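Local coordinates for protein L-Ribose isomerase (Acinetobacter, PDB 4Q0S) that isomerises the non-natural aldopentose L-ribose, its ideal substrate, probably to the matching ketose, in a cobalt-containing cupin barrel, at residues P83-L88 with H231-S236; E132-Y137 with P160-V165; H199-P204 with V209-R214. All coordinates share one frame; numbering follows the deposited sequence.

Interaction 1 of 3, residues P83-L88 with H231-S236; sequences PAVDGL and HAPIPS
Pro83, Val85, Pro233 and Ile234 meet entirely through carbon atoms, and no hydrogen bond links 83-88 to 231-236. The two proline rings cross at about a right angle: Pro83 CB lies 3.9 Å from Pro233 CG, and Pro83 CG is 4.0 Å from the same Pro233 CG. Val85 faces the other loop from its backbone and works through one branch. CG2, anti to the carbonyl carbon, is the branch that touches, meeting Pro233 CB at 3.9 Å and Ile234 CD1 at the same 3.9 Å. The isoleucine chain is extended (chi2 -180°), which carries CD1 out to the valine although the CB of Ile234 does not itself aim at it. Compact, rigid prolines and branched aliphatics suit a place where two irregular loops meet through apolar carbon only.

The polar interactions belong to the loop's own backbone and to its surroundings. Val85 to Leu88 form a type II beta turn, closed by Leu88 N to Val85 O at 3.3 Å, and Gly87 takes its third position with a positive phi of 89° that residues with a CB adopt less readily. A second subunit grips this turn: its Arg195 donates to the carbonyls of Ala84 and Asp86, its Gly154 and Phe152 give backbone N-H groups to Asp86 OD2, and its Phe152 also packs on Pro233.

In the fold, 83-88 follows strand 73-82 and precedes strand 101-108, whereas 231-236 belongs to the connection from strand 211-217 to strand 244-245; Tyr219 and Trp237 from that second connection also pack on Pro83.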
# COMPACT_ATOMS: atom_id res chain seq x y z
N PRO A 83 12.52 -25.31 7.32
CA PRO A 83 13.50 -26.30 6.88
C PRO A 83 13.05 -27.04 5.62
O PRO A 83 13.87 -27.37 4.77
CB PRO A 83 13.60 -27.24 8.09
CG PRO A 83 13.33 -26.33 9.25
CD PRO A 83 12.16 -25.51 8.73
N ALA A 84 11.74 -27.27 5.51
CA ALA A 84 11.18 -28.00 4.37
C ALA A 84 11.74 -29.42 4.33
O ALA A 84 11.98 -30.00 3.27
CB ALA A 84 11.49 -27.27 3.07
N VAL A 85 11.93 -29.99 5.52
CA VAL A 85 12.46 -31.34 5.66
C VAL A 85 11.37 -32.40 5.60
O VAL A 85 11.62 -33.52 5.17
CB VAL A 85 13.25 -31.48 6.99
CG1 VAL A 85 13.33 -32.94 7.41
CG2 VAL A 85 14.65 -30.90 6.81
N ASP A 86 10.16 -32.03 6.02
CA ASP A 86 9.03 -32.96 6.01
C ASP A 86 8.65 -33.42 4.62
O ASP A 86 8.49 -32.61 3.70
CB ASP A 86 7.80 -32.32 6.67
CG ASP A 86 7.98 -32.13 8.15
OD1 ASP A 86 8.67 -31.17 8.56
OD2 ASP A 86 7.44 -32.95 8.92
N GLY A 87 8.50 -34.74 4.46
CA GLY A 87 8.13 -35.28 3.17
C GLY A 87 9.29 -35.61 2.25
O GLY A 87 9.09 -36.11 1.15
N LEU A 88 10.51 -35.32 2.70
CA LEU A 88 11.69 -35.60 1.89
C LEU A 88 12.13 -37.05 1.99
O LEU A 88 12.00 -37.68 3.04
CB LEU A 88 12.87 -34.74 2.34
CG LEU A 88 12.94 -33.26 1.97
CD1 LEU A 88 14.18 -32.65 2.59
CD2 LEU A 88 12.98 -33.12 0.46
N HIS A 231 14.88 -26.59 17.87
CA HIS A 231 15.15 -28.00 17.56
C HIS A 231 15.73 -28.10 16.15
O HIS A 231 15.34 -27.35 15.25
CB HIS A 231 13.85 -28.81 17.64
CG HIS A 231 14.04 -30.28 17.42
ND1 HIS A 231 12.97 -31.15 17.28
CD2 HIS A 231 15.15 -31.04 17.31
CE1 HIS A 231 13.43 -32.38 17.10
NE2 HIS A 231 14.75 -32.34 17.12
N ALA A 232 16.66 -29.04 15.96
CA ALA A 232 17.29 -29.24 14.66
C ALA A 232 16.56 -30.31 13.86
O ALA A 232 16.43 -31.46 14.31
CB ALA A 232 18.75 -29.64 14.85
N PRO A 233 16.07 -29.96 12.67
CA PRO A 233 15.34 -30.90 11.80
C PRO A 233 16.21 -32.07 11.37
O PRO A 233 15.73 -33.18 11.17
CB PRO A 233 14.90 -30.03 10.63
CG PRO A 233 15.98 -28.99 10.57
CD PRO A 233 16.19 -28.64 12.01
N ILE A 234 17.51 -31.81 11.21
CA ILE A 234 18.47 -32.82 10.83
C ILE A 234 19.69 -32.63 11.72
O ILE A 234 20.12 -31.50 11.96
CB ILE A 234 18.87 -32.70 9.34
CG1 ILE A 234 17.68 -33.10 8.46
CG2 ILE A 234 20.07 -33.58 9.03
CD1 ILE A 234 17.96 -33.02 6.97
N PRO A 235 20.26 -33.73 12.25
CA PRO A 235 21.43 -33.70 13.13
C PRO A 235 22.50 -32.68 12.76
O PRO A 235 22.78 -31.76 13.53
CB PRO A 235 21.93 -35.13 13.06
CG PRO A 235 20.65 -35.90 13.01
CD PRO A 235 19.84 -35.12 11.99
N SER A 236 23.09 -32.83 11.57
CA SER A 236 24.14 -31.94 11.10
C SER A 236 23.80 -30.45 11.21
O SER A 236 24.65 -29.63 11.53
CB SER A 236 24.52 -32.27 9.66
OG SER A 236 23.42 -32.07 8.78

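Interaction 2 of 3, residues E132-Y137 with P160-V165; sequences EMEVFY and PWPEGV
One face of the Trp161 indole receives the Phe136 ring, whose CD1 sits 3.3 Å above the indole plane and the same 3.3 Å from Trp161 CE2. The two rings are oblique, their planes 43° apart, and the centroids of the phenyl and the six-membered indole ring are separated by 4.3 Å. One face of Phe136 lies against its own strand, with the backbone carbon of Glu134 above it near the rim. At the far end of the phenyl, Phe136 CZ meets Val165 CG1 at 4.0 Å. The Phe136 CB already faces the loop; with CG beside the backbone N (chi1 -50°) the ring lies back along the strand.

A broad indole suits a partly exposed lid, since it offers a wide face for the CD1 corner of the phenyl while its NE1 is hydrogen-bonded to Leu178 O. Pro162 adds a small apolar flank, its CG 4.1 Å from Glu134 OE1. That buried carboxylate is well satisfied: OE1 is hydrogen-bonded to Tyr181 OH, and OE2 turns to the neighbouring strand 199-202.

Strand 132-137 runs between 180-185 and 199-202, so the contact is a loop packed through aromatic side chains over one sheet of the cupin barrel.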
# COMPACT_ATOMS: atom_id res chain seq x y z
N GLU A 132 15.76 2.12 -3.34
CA GLU A 132 16.50 1.45 -4.39
C GLU A 132 17.63 0.69 -3.75
O GLU A 132 18.19 1.11 -2.74
CB GLU A 132 17.05 2.46 -5.41
CG GLU A 132 15.98 3.40 -5.94
CD GLU A 132 16.24 3.88 -7.36
OE1 GLU A 132 17.42 3.99 -7.76
OE2 GLU A 132 15.25 4.15 -8.07
N MET A 133 17.97 -0.44 -4.35
CA MET A 133 19.00 -1.29 -3.80
C MET A 133 20.21 -1.39 -4.71
O MET A 133 20.10 -1.76 -5.88
CB MET A 133 18.41 -2.67 -3.54
CG MET A 133 19.38 -3.71 -3.05
SD MET A 133 18.56 -5.31 -3.08
CE MET A 133 19.42 -6.18 -1.74
N GLU A 134 21.37 -1.04 -4.17
CA GLU A 134 22.61 -1.12 -4.92
C GLU A 134 23.34 -2.36 -4.44
O GLU A 134 23.79 -2.44 -3.29
CB GLU A 134 23.46 0.14 -4.72
CG GLU A 134 22.90 1.34 -5.47
CD GLU A 134 23.83 2.55 -5.46
OE1 GLU A 134 24.12 3.07 -6.55
OE2 GLU A 134 24.26 2.98 -4.37
N VAL A 135 23.42 -3.34 -5.33
CA VAL A 135 24.05 -4.62 -5.03
C VAL A 135 25.44 -4.69 -5.64
O VAL A 135 25.66 -4.32 -6.80
CB VAL A 135 23.20 -5.80 -5.58
CG1 VAL A 135 23.75 -7.12 -5.06
CG2 VAL A 135 21.75 -5.62 -5.17
N PHE A 136 26.39 -5.16 -4.84
CA PHE A 136 27.76 -5.32 -5.27
C PHE A 136 27.99 -6.81 -5.12
O PHE A 136 27.64 -7.39 -4.09
CB PHE A 136 28.69 -4.52 -4.35
CG PHE A 136 28.26 -3.09 -4.14
CD1 PHE A 136 28.51 -2.13 -5.12
CD2 PHE A 136 27.55 -2.73 -3.00
CE1 PHE A 136 28.05 -0.81 -4.96
CE2 PHE A 136 27.10 -1.42 -2.83
CZ PHE A 136 27.35 -0.46 -3.81
N TYR A 137 28.56 -7.45 -6.14
CA TYR A 137 28.78 -8.88 -6.05
C TYR A 137 29.85 -9.40 -7.00
O TYR A 137 30.29 -8.72 -7.92
CB TYR A 137 27.48 -9.63 -6.33
CG TYR A 137 26.99 -9.48 -7.75
CD1 TYR A 137 26.38 -8.31 -8.18
CD2 TYR A 137 27.14 -10.52 -8.67
CE1 TYR A 137 25.92 -8.16 -9.49
CE2 TYR A 137 26.70 -10.39 -9.99
CZ TYR A 137 26.09 -9.21 -10.39
OH TYR A 137 25.62 -9.07 -11.67
N PRO A 160 29.80 -2.15 -14.07
CA PRO A 160 30.86 -1.75 -13.14
C PRO A 160 30.20 -0.86 -12.09
O PRO A 160 29.07 -0.41 -12.26
CB PRO A 160 31.83 -0.98 -14.02
CG PRO A 160 30.94 -0.40 -15.08
CD PRO A 160 30.02 -1.55 -15.40
N TRP A 161 30.92 -0.60 -11.01
CA TRP A 161 30.41 0.25 -9.95
C TRP A 161 30.28 1.67 -10.45
O TRP A 161 31.06 2.12 -11.30
CB TRP A 161 31.38 0.29 -8.78
CG TRP A 161 31.37 -0.87 -7.87
CD1 TRP A 161 31.21 -2.19 -8.20
CD2 TRP A 161 31.67 -0.84 -6.47
NE1 TRP A 161 31.39 -2.98 -7.08
CE2 TRP A 161 31.67 -2.17 -6.01
CE3 TRP A 161 31.93 0.20 -5.56
CZ2 TRP A 161 31.93 -2.50 -4.68
CZ3 TRP A 161 32.18 -0.13 -4.24
CH2 TRP A 161 32.18 -1.47 -3.81
N PRO A 162 29.27 2.40 -9.96
CA PRO A 162 29.16 3.79 -10.41
C PRO A 162 30.26 4.48 -9.60
O PRO A 162 30.81 3.86 -8.67
CB PRO A 162 27.76 4.19 -9.96
CG PRO A 162 27.57 3.38 -8.71
CD PRO A 162 28.13 2.02 -9.12
N GLU A 163 30.59 5.72 -9.92
CA GLU A 163 31.63 6.40 -9.15
C GLU A 163 31.13 7.02 -7.85
O GLU A 163 29.94 7.31 -7.71
CB GLU A 163 32.27 7.49 -10.00
CG GLU A 163 33.04 6.99 -11.20
CD GLU A 163 33.74 8.11 -11.92
OE1 GLU A 163 33.05 9.06 -12.35
OE2 GLU A 163 34.98 8.05 -12.05
N GLY A 164 32.05 7.21 -6.91
CA GLY A 164 31.72 7.84 -5.65
C GLY A 164 30.98 7.03 -4.60
O GLY A 164 30.18 7.59 -3.86
N VAL A 165 31.23 5.73 -4.54
CA VAL A 165 30.56 4.91 -3.54
C VAL A 165 31.38 4.94 -2.25
O VAL A 165 32.48 4.40 -2.19
CB VAL A 165 30.42 3.45 -4.03
CG1 VAL A 165 29.84 2.58 -2.92
CG2 VAL A 165 29.52 3.39 -5.26

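Interaction 3 of 3, residues H199-P204 with V209-R214; sequences HAFRCP and VPLVVR. With CO (cobalt (II) ion), chain B; RB0 (D-ribitol), chain C.
The cupin barrel encloses its metal and sugar between two antiparallel sheets, and here strand 199-202 of one sheet turns back through a short connection into strand 211-217 of the other. Cys203 and Leu211 join the two where they lie closest: Cys203 CB is 3.5 Å from Leu211 CB. With SG anti to the backbone N (chi1 171°), the thiol swings toward the incoming chain and lies 3.7 Å from Val209 O. A small cysteine fits this tight approach. Leu211 reaches back with CD2, 3.8 Å from Arg202 O and more loosely against Phe201 CD1, while Met133 packs on both Leu211 and Phe201.

Earlier in strand 199-202 the inward-facing side chains serve the site itself. Phe201 turns its ring edge to the bound D-ribitol, with O5 near the ring plane, 3.7 Å from Phe201 CE2. His199 supplies a metal ligand; His117, His119 and Glu124 complete the protein's share of the cobalt site. The imidazole suits this role because its two nitrogens divide the work: ND1 is hydrogen-bonded to His197 O, which should fix the ring's rotation, and NE2 faces the metal. Ribitol chelates the cobalt through O4 at 2.1 Å and O5 at 2.2 Å, and His199 NE2 binds the same ion at 2.3 Å, with O5 lying in the plane of the imidazole at its edge.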
# COMPACT_ATOMS: atom_id res chain seq x y z
N HIS A 199 28.52 -11.14 -1.99
CA HIS A 199 27.58 -10.07 -2.24
C HIS A 199 27.45 -9.13 -1.05
O HIS A 199 27.77 -9.47 0.08
CB HIS A 199 26.20 -10.63 -2.63
CG HIS A 199 25.60 -11.53 -1.60
ND1 HIS A 199 26.04 -12.82 -1.40
CD2 HIS A 199 24.60 -11.33 -0.71
CE1 HIS A 199 25.34 -13.38 -0.42
NE2 HIS A 199 24.46 -12.49 0.01
N ALA A 200 26.99 -7.92 -1.36
CA ALA A 200 26.78 -6.86 -0.39
C ALA A 200 25.82 -5.89 -1.06
O ALA A 200 25.64 -5.93 -2.27
CB ALA A 200 28.10 -6.16 -0.07
N PHE A 201 25.18 -5.04 -0.27
CA PHE A 201 24.27 -4.07 -0.83
C PHE A 201 24.05 -2.91 0.12
O PHE A 201 24.24 -3.04 1.33
CB PHE A 201 22.94 -4.74 -1.21
CG PHE A 201 22.24 -5.44 -0.07
CD1 PHE A 201 21.46 -4.72 0.83
CD2 PHE A 201 22.34 -6.82 0.09
CE1 PHE A 201 20.77 -5.38 1.87
CE2 PHE A 201 21.66 -7.49 1.11
CZ PHE A 201 20.88 -6.76 2.01
N ARG A 202 23.67 -1.77 -0.44
CA ARG A 202 23.42 -0.59 0.37
C ARG A 202 22.25 0.20 -0.19
O ARG A 202 21.79 -0.04 -1.30
CB ARG A 202 24.64 0.34 0.35
CG ARG A 202 24.77 1.12 -0.96
CD ARG A 202 25.75 2.30 -0.87
NE ARG A 202 25.69 3.13 -2.07
CZ ARG A 202 26.37 4.27 -2.24
NH1 ARG A 202 27.16 4.72 -1.27
NH2 ARG A 202 26.23 4.96 -3.36
N CYS A 203 21.80 1.14 0.62
CA CYS A 203 20.75 2.06 0.26
C CYS A 203 21.53 3.31 -0.15
O CYS A 203 22.45 3.71 0.57
CB CYS A 203 19.87 2.37 1.47
SG CYS A 203 18.69 3.71 1.21
N PRO A 204 21.22 3.91 -1.30
CA PRO A 204 21.95 5.11 -1.71
C PRO A 204 21.89 6.13 -0.57
O PRO A 204 20.85 6.28 0.09
CB PRO A 204 21.20 5.58 -2.95
CG PRO A 204 20.71 4.30 -3.54
CD PRO A 204 20.23 3.52 -2.33
N VAL A 209 14.14 7.74 1.61
CA VAL A 209 13.50 6.66 2.36
C VAL A 209 14.46 5.52 2.60
O VAL A 209 15.45 5.37 1.88
CB VAL A 209 12.25 6.09 1.62
CG1 VAL A 209 11.22 7.18 1.42
CG2 VAL A 209 12.66 5.47 0.29
N PRO A 210 14.20 4.70 3.62
CA PRO A 210 15.10 3.57 3.88
C PRO A 210 14.88 2.56 2.76
O PRO A 210 13.81 2.53 2.16
CB PRO A 210 14.60 3.01 5.22
CG PRO A 210 13.82 4.15 5.83
CD PRO A 210 13.14 4.77 4.64
N LEU A 211 15.90 1.77 2.46
CA LEU A 211 15.75 0.74 1.45
C LEU A 211 14.99 -0.39 2.16
O LEU A 211 15.37 -0.81 3.25
CB LEU A 211 17.11 0.22 1.00
CG LEU A 211 17.08 -1.16 0.33
CD1 LEU A 211 16.19 -1.10 -0.91
CD2 LEU A 211 18.51 -1.61 -0.04
N VAL A 212 13.91 -0.86 1.55
CA VAL A 212 13.14 -1.95 2.12
C VAL A 212 13.12 -3.04 1.06
O VAL A 212 12.66 -2.82 -0.07
CB VAL A 212 11.69 -1.53 2.47
CG1 VAL A 212 10.95 -2.69 3.15
CG2 VAL A 212 11.71 -0.33 3.39
N VAL A 213 13.63 -4.22 1.42
CA VAL A 213 13.71 -5.32 0.47
C VAL A 213 13.15 -6.62 1.04
O VAL A 213 13.40 -6.98 2.18
CB VAL A 213 15.17 -5.60 0.05
CG1 VAL A 213 15.22 -6.71 -1.03
CG2 VAL A 213 15.81 -4.32 -0.48
N ARG A 214 12.39 -7.32 0.21
CA ARG A 214 11.84 -8.59 0.61
C ARG A 214 12.79 -9.68 0.09
O ARG A 214 13.06 -9.75 -1.11
CB ARG A 214 10.44 -8.75 0.01
CG ARG A 214 9.73 -10.04 0.37
CD ARG A 214 8.39 -10.13 -0.36
NE ARG A 214 7.36 -9.27 0.22
CZ ARG A 214 6.38 -9.72 1.01
NH1 ARG A 214 5.48 -8.88 1.50
NH2 ARG A 214 6.32 -11.01 1.31
CO CO B . 23.42 -13.02 2.01
C1 RB0 C . 22.59 -10.92 6.19
O1 RB0 C . 23.14 -10.88 7.50
C2 RB0 C . 21.45 -11.92 6.15
O2 RB0 C . 21.96 -13.25 6.22
C3 RB0 C . 20.60 -11.73 4.88
O3 RB0 C . 19.41 -12.51 4.97
C4 RB0 C . 21.35 -12.08 3.59
O4 RB0 C . 22.45 -12.93 3.89
C5 RB0 C . 21.85 -10.81 2.91
O5 RB0 C . 22.41 -11.12 1.63

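Interactions 2 and 3 adjoin, their centres 11 Å apart, because strands 132-137 and 199-202 are neighbours in one sheet. They are joined by the salt bridge from Arg202 NE to Glu134 OE2, 2.7 Å long, and by a probable hydrogen bond between Phe136 N and Ala200 O. Interaction 3 reaches the cobalt and ribitol directly, whereas interaction 2 does not reach the site, the side chain of Phe136 remaining about 11 Å from the sugar. Interaction 1 lies across the chain's centre, its nearest atoms about 17 Å from those of interaction 3, and belongs to a subunit interface. Along the sequence, its loop encloses both of the others.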